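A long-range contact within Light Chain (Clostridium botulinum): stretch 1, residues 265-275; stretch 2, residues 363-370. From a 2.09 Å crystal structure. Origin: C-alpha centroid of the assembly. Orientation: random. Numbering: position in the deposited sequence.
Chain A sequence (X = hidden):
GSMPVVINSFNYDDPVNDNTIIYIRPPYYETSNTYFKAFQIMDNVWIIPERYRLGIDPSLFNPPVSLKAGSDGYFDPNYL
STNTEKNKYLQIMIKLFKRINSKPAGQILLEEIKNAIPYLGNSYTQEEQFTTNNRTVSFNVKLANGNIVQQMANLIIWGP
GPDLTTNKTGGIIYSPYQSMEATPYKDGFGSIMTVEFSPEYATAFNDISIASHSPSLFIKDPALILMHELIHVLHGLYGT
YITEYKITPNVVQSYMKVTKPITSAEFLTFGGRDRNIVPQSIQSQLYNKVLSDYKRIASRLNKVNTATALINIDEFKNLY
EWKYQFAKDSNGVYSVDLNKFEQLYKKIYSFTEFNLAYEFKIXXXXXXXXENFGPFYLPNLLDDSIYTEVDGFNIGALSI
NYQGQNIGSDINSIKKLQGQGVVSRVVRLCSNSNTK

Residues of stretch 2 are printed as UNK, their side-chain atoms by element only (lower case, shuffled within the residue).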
# COMPACT_ATOMS: atom_id res chain seq x y z
N ALA A 265 -9.34 -30.96 10.88
CA ALA A 265 -9.48 -29.51 10.65
C ALA A 265 -8.29 -28.92 9.86
O ALA A 265 -8.46 -27.93 9.14
CB ALA A 265 -9.65 -28.73 11.99
N GLU A 266 -7.10 -29.49 10.01
CA GLU A 266 -5.96 -28.94 9.26
C GLU A 266 -6.15 -29.21 7.78
O GLU A 266 -5.79 -28.37 6.95
CB GLU A 266 -4.62 -29.52 9.71
CG GLU A 266 -4.32 -29.31 11.19
CD GLU A 266 -4.03 -27.88 11.59
OE1 GLU A 266 -4.03 -26.95 10.74
OE2 GLU A 266 -3.81 -27.70 12.81
N PHE A 267 -6.71 -30.37 7.45
CA PHE A 267 -6.88 -30.66 6.01
C PHE A 267 -8.02 -29.83 5.42
O PHE A 267 -7.97 -29.41 4.25
CB PHE A 267 -7.11 -32.15 5.79
CG PHE A 267 -5.99 -33.01 6.32
CD1 PHE A 267 -4.82 -33.18 5.58
CD2 PHE A 267 -6.06 -33.57 7.59
CE1 PHE A 267 -3.78 -33.97 6.06
CE2 PHE A 267 -5.03 -34.35 8.09
CZ PHE A 267 -3.88 -34.54 7.33
N LEU A 268 -9.06 -29.58 6.23
CA LEU A 268 -10.17 -28.74 5.75
C LEU A 268 -9.70 -27.31 5.63
O LEU A 268 -10.19 -26.55 4.77
CB LEU A 268 -11.39 -28.84 6.67
CG LEU A 268 -12.05 -30.21 6.83
CD1 LEU A 268 -13.13 -30.15 7.92
CD2 LEU A 268 -12.61 -30.75 5.51
N THR A 269 -8.75 -26.92 6.47
CA THR A 269 -8.27 -25.55 6.42
C THR A 269 -7.38 -25.36 5.18
O THR A 269 -7.47 -24.35 4.47
CB THR A 269 -7.53 -25.18 7.69
OG1 THR A 269 -8.48 -25.15 8.79
CG2 THR A 269 -6.87 -23.80 7.55
N PHE A 270 -6.54 -26.35 4.89
CA PHE A 270 -5.75 -26.27 3.67
C PHE A 270 -6.66 -26.27 2.45
O PHE A 270 -6.51 -25.44 1.57
CB PHE A 270 -4.72 -27.41 3.55
CG PHE A 270 -3.81 -27.23 2.36
CD1 PHE A 270 -2.66 -26.46 2.47
CD2 PHE A 270 -4.17 -27.72 1.11
CE1 PHE A 270 -1.83 -26.24 1.37
CE2 PHE A 270 -3.34 -27.49 -0.01
CZ PHE A 270 -2.17 -26.76 0.13
N GLY A 271 -7.62 -27.19 2.39
CA GLY A 271 -8.55 -27.22 1.28
C GLY A 271 -7.99 -27.98 0.08
O GLY A 271 -7.14 -28.87 0.25
N GLY A 272 -8.48 -27.65 -1.12
CA GLY A 272 -8.04 -28.27 -2.37
C GLY A 272 -8.16 -29.79 -2.27
O GLY A 272 -9.16 -30.31 -1.78
N ARG A 273 -7.11 -30.49 -2.67
CA ARG A 273 -7.12 -31.95 -2.64
C ARG A 273 -7.05 -32.51 -1.22
O ARG A 273 -7.39 -33.68 -0.99
CB ARG A 273 -5.99 -32.52 -3.49
CG ARG A 273 -6.29 -32.48 -4.98
CD ARG A 273 -5.68 -33.67 -5.71
NE ARG A 273 -5.91 -33.62 -7.15
CZ ARG A 273 -7.06 -33.96 -7.75
NH1 ARG A 273 -8.13 -34.30 -7.03
NH2 ARG A 273 -7.15 -33.89 -9.07
N ASP A 274 -6.55 -31.73 -0.25
CA ASP A 274 -6.52 -32.23 1.13
C ASP A 274 -7.90 -32.57 1.71
O ASP A 274 -8.00 -33.40 2.65
CB ASP A 274 -5.81 -31.24 2.04
CG ASP A 274 -4.31 -31.44 2.08
OD1 ASP A 274 -3.73 -31.96 1.09
OD2 ASP A 274 -3.69 -30.97 3.07
N ARG A 275 -8.95 -31.97 1.17
CA ARG A 275 -10.31 -32.30 1.63
C ARG A 275 -10.60 -33.79 1.48
O ARG A 275 -11.28 -34.40 2.31
CB ARG A 275 -11.36 -31.50 0.85
CG ARG A 275 -11.50 -30.06 1.27
CD ARG A 275 -12.88 -29.54 0.82
NE ARG A 275 -13.10 -28.10 1.05
CZ ARG A 275 -13.10 -27.18 0.08
NH1 ARG A 275 -12.88 -27.54 -1.19
NH2 ARG A 275 -13.32 -25.89 0.38
N UNK A 363 2.41 -18.65 -4.24
CA UNK A 363 2.70 -20.08 -4.34
C UNK A 363 2.65 -20.67 -2.95
O UNK A 363 3.16 -20.07 -2.01
n UNK A 363 4.86 -23.75 -7.77
c UNK A 363 5.79 -23.51 -6.60
c UNK A 363 4.25 -21.84 -5.40
c UNK A 363 5.66 -22.11 -5.95
c UNK A 363 4.07 -20.35 -4.96
N UNK A 364 2.05 -21.86 -2.81
CA UNK A 364 2.05 -22.54 -1.54
C UNK A 364 2.38 -24.01 -1.72
O UNK A 364 2.52 -24.54 -2.86
o UNK A 364 0.86 -22.58 0.59
c UNK A 364 -0.38 -23.22 -1.37
c UNK A 364 0.70 -22.34 -0.81
N UNK A 365 2.57 -24.64 -0.57
CA UNK A 365 2.94 -26.04 -0.46
C UNK A 365 1.91 -26.96 -1.09
O UNK A 365 0.73 -26.62 -1.22
n UNK A 365 0.88 -25.71 4.06
c UNK A 365 1.86 -26.09 1.81
c UNK A 365 0.65 -25.86 5.37
n UNK A 365 1.45 -26.63 6.11
c UNK A 365 1.98 -26.34 3.33
c UNK A 365 3.11 -26.39 1.04
n UNK A 365 -0.38 -25.23 5.97
N UNK A 366 2.33 -28.17 -1.40
CA UNK A 366 1.47 -29.13 -2.07
C UNK A 366 0.30 -29.62 -1.25
O UNK A 366 -0.71 -30.07 -1.81
c UNK A 366 3.09 -30.05 -3.81
c UNK A 366 2.32 -30.34 -2.52
c UNK A 366 2.12 -29.75 -4.94
c UNK A 366 4.00 -31.21 -4.21
N UNK A 367 0.41 -29.53 0.08
CA UNK A 367 -0.64 -29.95 0.98
C UNK A 367 -0.19 -29.73 2.42
O UNK A 367 0.99 -29.43 2.65
N UNK A 368 -1.09 -29.89 3.38
CA UNK A 368 -0.75 -29.66 4.78
C UNK A 368 0.43 -30.51 5.28
O UNK A 368 1.24 -30.05 6.08
c UNK A 368 -1.62 -29.61 7.12
c UNK A 368 -1.33 -27.96 8.87
c UNK A 368 -1.24 -30.60 8.02
c UNK A 368 -0.95 -28.96 9.74
c UNK A 368 -1.66 -28.28 7.56
c UNK A 368 -0.90 -30.29 9.32
c UNK A 368 -1.96 -29.94 5.68
o UNK A 368 -0.63 -28.64 11.03
N UNK A 369 0.54 -31.75 4.79
CA UNK A 369 1.56 -32.66 5.25
C UNK A 369 2.90 -32.49 4.55
O UNK A 369 3.80 -33.32 4.74
c UNK A 369 -0.06 -34.52 6.00
c UNK A 369 0.36 -34.44 7.50
c UNK A 369 1.10 -34.11 5.07
c UNK A 369 -0.63 -35.89 5.65
N UNK A 370 3.02 -31.44 3.74
CA UNK A 370 4.27 -31.18 3.02
C UNK A 370 5.42 -30.90 4.00
O UNK A 370 5.20 -30.35 5.09
c UNK A 370 4.12 -30.01 2.04
O HOH W 1 -1.28 -32.92 2.93
O HOH W 2 -3.03 -31.10 -1.43

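Position 363 carries four carbons in a row ending in a nitrogen, an unbranched amine chain that stays out of reach of stretch 1; it is Lys363. At position 364 a single carbon bears one oxygen and one carbon, a branched pattern whose terminal carbon reaches the tip of the Phe270 ring; it is Thr364. The methyl carbon Thr364 CG2 lies 4.2 Å from Phe270 CZ, while the hydroxyl is hydrogen-bonded elsewhere in the structure.

Position 365 has three carbons, a nitrogen, and then a carbon holding two further nitrogens, and its aliphatic part packs on the aromatic ring of Phe270. This guanidinium identifies Arg365. Arg365 CG is 3.7 Å from Phe270 CE1, and Arg365 O approaches the ring edge, 3.2 Å from Phe270 CZ, where the ring hydrogens make the rim slightly positive.

Four carbons forked at the second, with a CA-to-CB bond that points away from stretch 1, mark position 366 as Leu366. Its backbone contributes instead: water 2 donates hydrogen bonds to both Leu366 O (2.6 Å) and Asp274 OD1 (2.8 Å), bridging the stretches.

Position 367 has no side-chain atoms, and its CA lies over the face of the Phe270 ring; it is therefore Gly367. Gly367 CA sits 3.8 Å from the centroid of the Phe270 ring, in a CH-pi contact. A CB placed on Gly367 would lie 2.8 Å from Asp274 OD1, a clash, so the close approach relies on the bare backbone.

At position 368 one carbon leads to a six-carbon ring bearing an oxygen, with Glu266 CB over the ring face and the ring edge directed toward the face of Phe267; it is Tyr368. Glu266 CB stands 3.6 Å from the centroid of the Tyr368 ring, almost on its normal, and the Phe267 and Tyr368 ring centroids are 6.0 Å apart, with planes at 68°. Tyr368 N donates to Asp274 OD2 at 2.8 Å, with an N-H...acceptor angle of 166°.

Position 369 again shows four carbons forked at the second, one of them at the edge of the Phe267 ring; it is Leu369. Leu369 CD1 is 3.7 Å from Phe267 CE1, and Leu369 N donates to water 1 (2.9 Å), which in turn donates to Asp274 OD2 (3.1 Å). The single side-chain carbon of position 370 makes no contact; this is Ala370, and Ala370 N bonds to Gly367 O (3.1 Å), closing a type I turn.

The contact thus joins a helix end to an irregular segment. Glu266, Phe267 and Phe270 supply the packing surface, while the Asp274 carboxylate, directly and through two waters, binds the backbone around the start of the turn. Together the two stretches bury 422 Å².

Stretch 2, residues 363-370: KTRLGYLA
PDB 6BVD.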